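Local coordinates for protein aminotransferase, classes I and II (Silicibacter pomeroyi DSS-3, PDB 3H14) that probably transfers amino groups between aspartate and 2-oxoglutarate with pyridoxal 5'-phosphate as cofactor, as other aminotransferases of its family do, at residues Val287-Arg298 / Tyr361-Leu372; Phe112-Pro123 / Gly136-Thr144. All coordinates share one frame; numbering follows the deposited sequence.

Interaction 1. Residues Val287-Arg298 / Tyr361-Leu372; sequences VYKANRKLMLER and YARATADIEEGL
The buried amide of Asn291 ties the turn Tyr361-Thr365 to helix 278-302. Its ND2 gives both hydrogens away: one to Tyr361 O at 2.9 Å, nearly straight (164°) and in the amide plane, the other to Arg363 O at 2.7 Å, more bent. On the other side of the amide, OD1 accepts from Thr365 OG1 at 2.6 Å, and the three bonds together fix the rotation of the group. In Thr365, OG1 lies anti to the carbonyl carbon, turned to Asn291; the side chain sits as a knob among Val287, Ala290, Asn291 and Leu294. Ala364 is the N-cap of helix 365-381, so the amide grips the turn that starts this helix. Segments 287-298 and 365-372 of the two helices run nearly parallel, 11° apart, their axes 9.6 Å from each other at closest approach, on one flank of the sheet containing strands 315-319 and 356-360. The Tyr361 ring, with CG held between backbone N and carbonyl carbon (chi1 55°), lies against helix 278-302: Arg292 CA sits over one face, and the selenomethionine Met295 brings CG to 3.8 Å from Tyr361 CD1. Farther along, Leu294 CD2 presses on Glu369 CG at 3.4 Å. Leu372 CB stands over one face of the Arg298 guanidinium, whose NH2 forms salt bridges with Asp373 and Glu376.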
loop_
_atom_site.group_PDB
_atom_site.type_symbol
_atom_site.label_atom_id
_atom_site.label_comp_id
_atom_site.label_asym_id
_atom_site.label_seq_id
_atom_site.Cartn_x
_atom_site.Cartn_y
_atom_site.Cartn_z
ATOM N N VAL A 287 8.998 -2.384 16.407
ATOM C CA VAL A 287 9.331 -1.004 16.178
ATOM C C VAL A 287 8.114 -0.201 15.697
ATOM O O VAL A 287 7.822 0.861 16.216
ATOM C CB VAL A 287 10.500 -0.870 15.188
ATOM C CG1 VAL A 287 10.705 0.557 14.846
ATOM C CG2 VAL A 287 11.804 -1.466 15.823
ATOM N N TYR A 288 7.378 -0.731 14.735
ATOM C CA TYR A 288 6.170 -0.035 14.283
ATOM C C TYR A 288 5.170 0.123 15.438
ATOM O O TYR A 288 4.545 1.165 15.551
ATOM C CB TYR A 288 5.478 -0.772 13.138
ATOM C CG TYR A 288 6.294 -1.037 11.885
ATOM C CD1 TYR A 288 7.211 -0.136 11.413
ATOM C CD2 TYR A 288 6.083 -2.183 11.144
ATOM C CE1 TYR A 288 7.939 -0.414 10.258
ATOM C CE2 TYR A 288 6.788 -2.454 10.002
ATOM C CZ TYR A 288 7.696 -1.573 9.557
ATOM O OH TYR A 288 8.426 -1.850 8.428
ATOM N N LYS A 289 5.021 -0.917 16.270
ATOM C CA LYS A 289 4.089 -0.861 17.400
ATOM C C LYS A 289 4.460 0.268 18.342
ATOM O O LYS A 289 3.597 1.021 18.795
ATOM C CB LYS A 289 4.020 -2.213 18.122
ATOM C CG LYS A 289 3.235 -3.225 17.335
ATOM C CD LYS A 289 3.541 -4.640 17.693
ATOM C CE LYS A 289 2.456 -5.571 17.184
ATOM N NZ LYS A 289 2.829 -6.975 17.470
ATOM N N ALA A 290 5.763 0.417 18.613
ATOM C CA ALA A 290 6.268 1.468 19.492
ATOM C C ALA A 290 6.068 2.853 18.880
ATOM O O ALA A 290 5.674 3.797 19.577
ATOM C CB ALA A 290 7.785 1.221 19.807
ATOM N N ASN A 291 6.306 2.980 17.572
ATOM C CA ASN A 291 6.165 4.268 16.895
ATOM C C ASN A 291 4.723 4.739 16.834
ATOM O O ASN A 291 4.471 5.933 16.958
ATOM C CB ASN A 291 6.680 4.197 15.460
ATOM C CG ASN A 291 8.160 3.919 15.391
ATOM O OD1 ASN A 291 8.854 3.881 16.427
ATOM N ND2 ASN A 291 8.658 3.706 14.178
ATOM N N ARG A 292 3.818 3.786 16.607
ATOM C CA ARG A 292 2.360 4.038 16.503
ATOM C C ARG A 292 1.856 4.585 17.825
ATOM O O ARG A 292 1.124 5.593 17.867
ATOM C CB ARG A 292 1.649 2.723 16.152
ATOM C CG ARG A 292 0.137 2.821 16.002
ATOM C CD ARG A 292 -0.413 1.585 15.376
ATOM N NE ARG A 292 -1.854 1.557 15.386
ATOM C CZ ARG A 292 -2.596 1.025 16.352
ATOM N NH1 ARG A 292 -2.030 0.484 17.431
ATOM N NH2 ARG A 292 -3.921 1.039 16.233
ATOM N N LYS A 293 2.293 3.934 18.899
ATOM C CA LYS A 293 1.988 4.358 20.272
ATOM C C LYS A 293 2.395 5.828 20.454
ATOM O O LYS A 293 1.612 6.632 20.916
ATOM C CB LYS A 293 2.674 3.396 21.269
ATOM C CG LYS A 293 2.183 3.405 22.776
ATOM C CD LYS A 293 2.880 2.316 23.566
ATOM C CE LYS A 293 2.477 2.241 25.050
ATOM N NZ LYS A 293 1.512 1.108 25.322
ATOM N N LEU A 294 3.619 6.173 20.073
ATOM C CA LEU A 294 4.104 7.555 20.040
ATOM C C LEU A 294 3.295 8.517 19.178
ATOM O O LEU A 294 2.992 9.656 19.599
ATOM C CB LEU A 294 5.543 7.584 19.518
ATOM C CG LEU A 294 6.740 8.044 20.362
ATOM C CD1 LEU A 294 6.586 7.829 21.891
ATOM C CD2 LEU A 294 7.968 7.359 19.821
HETATM N N MSE A 295 2.967 8.109 17.954
HETATM C CA MSE A 295 2.129 8.955 17.085
HETATM C C MSE A 295 0.757 9.265 17.720
HETATM O O MSE A 295 0.292 10.415 17.704
HETATM C CB MSE A 295 1.907 8.286 15.717
HETATM C CG MSE A 295 3.187 8.076 14.886
HETATM SE SE MSE A 295 4.065 9.654 14.338
HETATM C CE MSE A 295 3.072 10.030 12.652
ATOM N N LEU A 296 0.129 8.231 18.254
ATOM C CA LEU A 296 -1.221 8.336 18.838
ATOM C C LEU A 296 -1.254 9.250 20.064
ATOM O O LEU A 296 -2.182 10.070 20.194
ATOM C CB LEU A 296 -1.773 6.948 19.160
ATOM C CG LEU A 296 -2.246 6.271 17.876
ATOM C CD1 LEU A 296 -2.431 4.805 18.062
ATOM C CD2 LEU A 296 -3.541 6.928 17.356
ATOM N N GLU A 297 -0.228 9.149 20.912
ATOM C CA GLU A 297 -0.056 10.084 22.034
ATOM C C GLU A 297 0.310 11.524 21.619
ATOM O O GLU A 297 -0.269 12.493 22.134
ATOM C CB GLU A 297 0.982 9.545 23.050
ATOM N N ARG A 298 1.267 11.693 20.711
ATOM C CA ARG A 298 1.915 12.998 20.546
ATOM C C ARG A 298 1.375 13.895 19.424
ATOM O O ARG A 298 1.505 15.109 19.473
ATOM C CB ARG A 298 3.438 12.803 20.431
ATOM C CG ARG A 298 4.035 12.057 21.651
ATOM C CD ARG A 298 5.627 12.132 21.765
ATOM N NE ARG A 298 6.109 13.515 21.689
ATOM C CZ ARG A 298 7.327 13.893 21.301
ATOM N NH1 ARG A 298 8.257 13.003 20.975
ATOM N NH2 ARG A 298 7.605 15.178 21.238
ATOM N N TYR A 361 5.330 6.370 9.683
ATOM C CA TYR A 361 6.152 6.098 10.855
ATOM C C TYR A 361 7.010 4.832 10.667
ATOM O O TYR A 361 7.304 4.134 11.616
ATOM C CB TYR A 361 5.312 6.091 12.143
ATOM C CG TYR A 361 4.107 5.180 12.220
ATOM C CD1 TYR A 361 2.814 5.647 11.957
ATOM C CD2 TYR A 361 4.242 3.858 12.594
ATOM C CE1 TYR A 361 1.718 4.791 12.025
ATOM C CE2 TYR A 361 3.164 3.023 12.671
ATOM C CZ TYR A 361 1.894 3.498 12.413
ATOM O OH TYR A 361 0.842 2.623 12.493
ATOM N N ALA A 362 7.459 4.604 9.436
ATOM C CA ALA A 362 8.204 3.396 9.078
ATOM C C ALA A 362 9.688 3.462 9.478
ATOM O O ALA A 362 10.374 2.442 9.402
ATOM C CB ALA A 362 8.076 3.143 7.583
ATOM N N ARG A 363 10.163 4.589 9.987
ATOM C CA ARG A 363 11.555 4.728 10.447
ATOM C C ARG A 363 11.817 4.277 11.896
ATOM O O ARG A 363 10.897 3.868 12.610
ATOM C CB ARG A 363 11.991 6.176 10.240
ATOM C CG ARG A 363 12.050 6.651 8.763
ATOM C CD ARG A 363 13.235 6.063 8.056
ATOM N NE ARG A 363 13.291 6.306 6.613
ATOM C CZ ARG A 363 14.266 6.975 5.995
ATOM N NH1 ARG A 363 15.281 7.498 6.674
ATOM N NH2 ARG A 363 14.225 7.132 4.676
ATOM N N ALA A 364 13.088 4.315 12.322
ATOM C CA ALA A 364 13.479 3.924 13.681
ATOM C C ALA A 364 12.730 4.742 14.727
ATOM O O ALA A 364 12.369 5.889 14.475
ATOM C CB ALA A 364 15.015 4.135 13.875
ATOM N N THR A 365 12.537 4.182 15.918
ATOM C CA THR A 365 11.785 4.881 16.957
ATOM C C THR A 365 12.444 6.198 17.344
ATOM O O THR A 365 11.764 7.205 17.564
ATOM C CB THR A 365 11.576 3.959 18.161
ATOM O OG1 THR A 365 10.853 2.804 17.710
ATOM C CG2 THR A 365 10.847 4.656 19.297
ATOM N N ALA A 366 13.774 6.226 17.386
ATOM C CA ALA A 366 14.496 7.493 17.673
ATOM C C ALA A 366 14.206 8.599 16.642
ATOM O O ALA A 366 14.111 9.792 16.979
ATOM C CB ALA A 366 16.009 7.227 17.746
ATOM N N ASP A 367 14.083 8.210 15.382
ATOM C CA ASP A 367 13.698 9.159 14.312
ATOM C C ASP A 367 12.261 9.708 14.545
ATOM O O ASP A 367 12.001 10.867 14.321
ATOM C CB ASP A 367 13.708 8.474 12.940
ATOM C CG ASP A 367 15.097 8.261 12.393
ATOM O OD1 ASP A 367 16.014 8.085 13.210
ATOM O OD2 ASP A 367 15.251 8.255 11.147
ATOM N N ILE A 368 11.333 8.832 14.914
ATOM C CA ILE A 368 9.939 9.228 15.187
ATOM C C ILE A 368 9.897 10.154 16.412
ATOM O O ILE A 368 9.294 11.220 16.366
ATOM C CB ILE A 368 9.024 7.987 15.369
ATOM C CG1 ILE A 368 8.902 7.190 14.053
ATOM C CG2 ILE A 368 7.647 8.359 15.897
ATOM C CD1 ILE A 368 9.037 7.982 12.765
ATOM N N GLU A 369 10.581 9.764 17.489
ATOM C CA GLU A 369 10.694 10.635 18.653
ATOM C C GLU A 369 11.206 11.998 18.237
ATOM O O GLU A 369 10.627 13.011 18.590
ATOM C CB GLU A 369 11.603 10.018 19.716
ATOM C CG GLU A 369 10.981 8.833 20.429
ATOM C CD GLU A 369 11.898 8.152 21.475
ATOM O OE1 GLU A 369 13.153 8.203 21.333
ATOM O OE2 GLU A 369 11.333 7.521 22.426
ATOM N N GLU A 370 12.301 12.024 17.482
ATOM C CA GLU A 370 12.846 13.268 16.951
ATOM C C GLU A 370 11.872 14.043 16.058
ATOM O O GLU A 370 11.758 15.291 16.157
ATOM C CB GLU A 370 14.148 12.986 16.196
ATOM C CG GLU A 370 14.871 14.214 15.637
ATOM C CD GLU A 370 15.433 15.135 16.711
ATOM O OE1 GLU A 370 15.857 14.632 17.781
ATOM O OE2 GLU A 370 15.447 16.357 16.477
ATOM N N GLY A 371 11.161 13.330 15.192
ATOM C CA GLY A 371 10.187 13.981 14.336
ATOM C C GLY A 371 9.076 14.674 15.116
ATOM O O GLY A 371 8.670 15.790 14.788
ATOM N N LEU A 372 8.571 13.985 16.117
ATOM C CA LEU A 372 7.497 14.516 16.951
ATOM C C LEU A 372 7.948 15.731 17.758
ATOM O O LEU A 372 7.184 16.672 17.886
ATOM C CB LEU A 372 6.925 13.430 17.832
ATOM C CG LEU A 372 6.206 12.345 17.028
ATOM C CD1 LEU A 372 5.898 11.180 17.902
ATOM C CD2 LEU A 372 4.922 12.876 16.396
#

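Interaction 2. Residues Phe112-Pro123 / Gly136-Thr144; sequences FDSGDRVGIGAP and GLVPVDLPT
A right-handed beta-alpha-beta unit, strand 117-122, helix 126-134 and strand 138-143, brings two parallel neighbours together at one margin of the seven-stranded sheet. Their backbones alternate as donor and acceptor: Val118 N bonds Val138 O at 2.9 Å, Val140 N returns to Val118 O, and the pattern runs on through Ile120, Leu142 and Ala122 to Thr144 N. Before the strands, the type II turn Asp113-Asp116 is tied on by Gly115 N to Gly136 O at 3.0 Å. With chi1 at 52°, CG1 of Ile120 is tucked over its own backbone, between N and C, and CD1 runs alongside Pro139, 3.8 Å from its CB, while CG1 lies 3.5 Å from Asp141 OD1. With the branch cut back to an alanine, Pro139 and the carboxylate of Asp141 would probably be left facing a gap. That carboxylate also forms a salt bridge with Arg129, and a water joins its OD1 to Gly121 O. On the opposite sheet face, the extended Arg117 lies beside Val138, CG to CG1 at 3.7 Å, and its CB touches Val140 CG2. Leu137 packs its CD1 3.8 Å from Phe112 CB, just ahead of the turn. Helix 126-134 covers the face bearing Val118, Ile120 and Pro139, with Leu132 against Val118 and Pro139, and Arg129 against Ile120; strand 164-168 flanks 117-122 on its other side, leaving 138-143 outermost within the chain.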
loop_
_atom_site.group_PDB
_atom_site.type_symbol
_atom_site.label_atom_id
_atom_site.label_comp_id
_atom_site.label_asym_id
_atom_site.label_seq_id
_atom_site.Cartn_x
_atom_site.Cartn_y
_atom_site.Cartn_z
ATOM N N PHE A 112 -9.905 -6.745 -17.635
ATOM C CA PHE A 112 -10.529 -5.549 -18.155
ATOM C C PHE A 112 -10.089 -5.231 -19.541
ATOM O O PHE A 112 -8.949 -5.519 -19.929
ATOM C CB PHE A 112 -10.248 -4.324 -17.260
ATOM C CG PHE A 112 -10.519 -4.576 -15.808
ATOM C CD1 PHE A 112 -11.771 -5.016 -15.398
ATOM C CD2 PHE A 112 -9.550 -4.321 -14.858
ATOM C CE1 PHE A 112 -12.029 -5.250 -14.050
ATOM C CE2 PHE A 112 -9.780 -4.558 -13.541
ATOM C CZ PHE A 112 -11.014 -5.021 -13.123
ATOM N N ASP A 113 -10.994 -4.568 -20.257
ATOM C CA ASP A 113 -10.765 -4.141 -21.626
ATOM C C ASP A 113 -10.798 -2.621 -21.711
ATOM O O ASP A 113 -11.304 -1.939 -20.802
ATOM C CB ASP A 113 -11.889 -4.735 -22.500
ATOM C CG ASP A 113 -11.591 -6.152 -22.977
ATOM O OD1 ASP A 113 -10.496 -6.365 -23.544
ATOM O OD2 ASP A 113 -12.483 -7.030 -22.817
ATOM N N SER A 114 -10.267 -2.087 -22.804
ATOM C CA SER A 114 -10.299 -0.661 -23.047
ATOM C C SER A 114 -11.661 -0.070 -22.681
ATOM O O SER A 114 -12.697 -0.550 -23.136
ATOM C CB SER A 114 -10.003 -0.393 -24.499
ATOM O OG SER A 114 -8.755 -0.951 -24.839
ATOM N N GLY A 115 -11.622 0.950 -21.822
ATOM C CA GLY A 115 -12.793 1.725 -21.434
ATOM C C GLY A 115 -13.534 1.163 -20.246
ATOM O O GLY A 115 -14.521 1.760 -19.827
ATOM N N ASP A 116 -13.126 0.003 -19.719
ATOM C CA ASP A 116 -13.788 -0.550 -18.548
ATOM C C ASP A 116 -13.538 0.344 -17.329
ATOM O O ASP A 116 -12.423 0.865 -17.120
ATOM C CB ASP A 116 -13.347 -1.976 -18.191
ATOM C CG ASP A 116 -13.949 -3.037 -19.121
ATOM O OD1 ASP A 116 -14.855 -2.690 -19.918
ATOM O OD2 ASP A 116 -13.498 -4.206 -19.024
ATOM N N ARG A 117 -14.582 0.450 -16.511
ATOM C CA ARG A 117 -14.560 1.280 -15.306
ATOM C C ARG A 117 -14.246 0.452 -14.110
ATOM O O ARG A 117 -14.877 -0.545 -13.865
ATOM C CB ARG A 117 -15.884 2.021 -15.133
ATOM C CG ARG A 117 -16.035 3.135 -16.132
ATOM C CD ARG A 117 -17.372 3.839 -15.956
ATOM N NE ARG A 117 -17.571 4.876 -16.962
ATOM C CZ ARG A 117 -18.192 4.671 -18.126
ATOM N NH1 ARG A 117 -18.701 3.473 -18.434
ATOM N NH2 ARG A 117 -18.330 5.684 -18.983
ATOM N N VAL A 118 -13.273 0.910 -13.318
ATOM C CA VAL A 118 -12.829 0.180 -12.145
ATOM C C VAL A 118 -12.913 1.135 -10.950
ATOM O O VAL A 118 -12.282 2.182 -10.983
ATOM C CB VAL A 118 -11.387 -0.332 -12.336
ATOM C CG1 VAL A 118 -10.930 -1.121 -11.114
ATOM C CG2 VAL A 118 -11.299 -1.177 -13.644
ATOM N N GLY A 119 -13.701 0.753 -9.946
ATOM C CA GLY A 119 -13.954 1.566 -8.745
ATOM C C GLY A 119 -12.782 1.469 -7.778
ATOM O O GLY A 119 -12.310 0.363 -7.458
ATOM N N ILE A 120 -12.320 2.625 -7.298
ATOM C CA ILE A 120 -11.217 2.704 -6.326
ATOM C C ILE A 120 -11.542 3.784 -5.302
ATOM O O ILE A 120 -11.987 4.862 -5.667
ATOM C CB ILE A 120 -9.871 3.039 -7.017
ATOM C CG1 ILE A 120 -9.998 4.277 -7.908
ATOM C CG2 ILE A 120 -9.408 1.839 -7.897
ATOM C CD1 ILE A 120 -8.735 4.669 -8.663
ATOM N N GLY A 121 -11.381 3.487 -4.030
ATOM C CA GLY A 121 -11.676 4.494 -2.970
ATOM C C GLY A 121 -10.732 5.664 -2.991
ATOM O O GLY A 121 -9.545 5.503 -3.296
ATOM N N ALA A 122 -11.232 6.865 -2.666
ATOM C CA ALA A 122 -10.392 8.043 -2.529
ATOM C C ALA A 122 -10.696 8.511 -1.111
ATOM O O ALA A 122 -11.849 8.766 -0.821
ATOM C CB ALA A 122 -10.777 9.131 -3.560
ATOM N N PRO A 123 -9.695 8.587 -0.209
ATOM C CA PRO A 123 -8.253 8.464 -0.440
ATOM C C PRO A 123 -7.837 7.045 -0.714
ATOM O O PRO A 123 -8.429 6.097 -0.176
ATOM C CB PRO A 123 -7.638 8.910 0.901
ATOM C CG PRO A 123 -8.724 8.565 1.917
ATOM C CD PRO A 123 -10.009 8.823 1.216
ATOM N N GLY A 136 -5.348 2.286 -20.581
ATOM C CA GLY A 136 -6.572 2.589 -21.291
ATOM C C GLY A 136 -7.845 2.206 -20.588
ATOM O O GLY A 136 -8.902 2.049 -21.217
ATOM N N LEU A 137 -7.788 2.064 -19.281
ATOM C CA LEU A 137 -8.962 1.745 -18.513
ATOM C C LEU A 137 -9.416 3.051 -17.817
ATOM O O LEU A 137 -8.739 4.084 -17.884
ATOM C CB LEU A 137 -8.663 0.648 -17.488
ATOM C CG LEU A 137 -8.001 -0.612 -18.035
ATOM C CD1 LEU A 137 -7.646 -1.545 -16.899
ATOM C CD2 LEU A 137 -8.939 -1.301 -19.130
ATOM N N VAL A 138 -10.545 2.971 -17.159
ATOM C CA VAL A 138 -11.213 4.145 -16.596
ATOM C C VAL A 138 -11.324 4.030 -15.079
ATOM O O VAL A 138 -12.206 3.335 -14.534
ATOM C CB VAL A 138 -12.584 4.363 -17.219
ATOM C CG1 VAL A 138 -13.262 5.599 -16.548
ATOM C CG2 VAL A 138 -12.475 4.517 -18.751
ATOM N N PRO A 139 -10.436 4.736 -14.360
ATOM C CA PRO A 139 -10.570 4.689 -12.917
ATOM C C PRO A 139 -11.771 5.527 -12.487
ATOM O O PRO A 139 -12.040 6.549 -13.077
ATOM C CB PRO A 139 -9.222 5.246 -12.421
ATOM C CG PRO A 139 -8.745 6.132 -13.541
ATOM C CD PRO A 139 -9.334 5.598 -14.805
ATOM N N VAL A 140 -12.534 5.033 -11.521
ATOM C CA VAL A 140 -13.703 5.724 -10.985
ATOM C C VAL A 140 -13.420 5.887 -9.485
ATOM O O VAL A 140 -13.551 4.958 -8.702
ATOM C CB VAL A 140 -15.022 4.953 -11.258
ATOM C CG1 VAL A 140 -16.245 5.706 -10.686
ATOM C CG2 VAL A 140 -15.228 4.767 -12.771
ATOM N N ASP A 141 -13.005 7.083 -9.091
ATOM C CA ASP A 141 -12.744 7.357 -7.680
ATOM C C ASP A 141 -14.061 7.388 -6.946
ATOM O O ASP A 141 -15.020 7.999 -7.418
ATOM C CB ASP A 141 -11.989 8.685 -7.477
ATOM C CG ASP A 141 -10.473 8.557 -7.716
ATOM O OD1 ASP A 141 -9.845 7.656 -7.130
ATOM O OD2 ASP A 141 -9.915 9.396 -8.450
ATOM N N LEU A 142 -14.104 6.680 -5.826
ATOM C CA LEU A 142 -15.225 6.599 -4.924
ATOM C C LEU A 142 -14.836 7.366 -3.653
ATOM O O LEU A 142 -14.072 6.865 -2.840
ATOM C CB LEU A 142 -15.494 5.149 -4.561
ATOM C CG LEU A 142 -15.541 4.140 -5.727
ATOM C CD1 LEU A 142 -15.773 2.794 -5.170
ATOM C CD2 LEU A 142 -16.648 4.532 -6.705
ATOM N N PRO A 143 -15.361 8.581 -3.490
ATOM C CA PRO A 143 -15.099 9.337 -2.237
ATOM C C PRO A 143 -15.666 8.627 -1.023
ATOM O O PRO A 143 -16.880 8.498 -0.881
ATOM C CB PRO A 143 -15.776 10.694 -2.478
ATOM C CG PRO A 143 -16.007 10.755 -3.970
ATOM C CD PRO A 143 -16.223 9.326 -4.418
ATOM N N THR A 144 -14.797 8.159 -0.145
ATOM C CA THR A 144 -15.219 7.444 1.016
ATOM C C THR A 144 -15.427 8.418 2.172
ATOM O O THR A 144 -14.942 9.546 2.140
ATOM C CB THR A 144 -14.195 6.355 1.351
ATOM O OG1 THR A 144 -12.927 6.977 1.578
ATOM C CG2 THR A 144 -14.076 5.435 0.159
HETATM O O HOH W 1 -8.129 6.207 -5.771
HETATM O O HOH W 2 -10.867 5.065 0.480
#

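How the interactions relate
From the N terminus, interaction 2 comes first. Residues 112-123 lead into helix 126-134; segment 136-144 then closes that short crossover of 12 residues at the edge of the seven-stranded sheet. The chain goes on through most of the remaining strands of this sheet before helix 278-302 opens interaction 1. A longer loop of 62 residues, including strands 315-319, 340-344 and 356-360, is closed when 361-372 returns to 287-298. The two loops thus lie in series, neither nesting nor crossing. One joins adjacent strands of the larger sheet; the other joins two helices beside the four-stranded sheet. The centres of interactions 1 and 2 are about 34 Å apart, on opposite sides of the chain's centre.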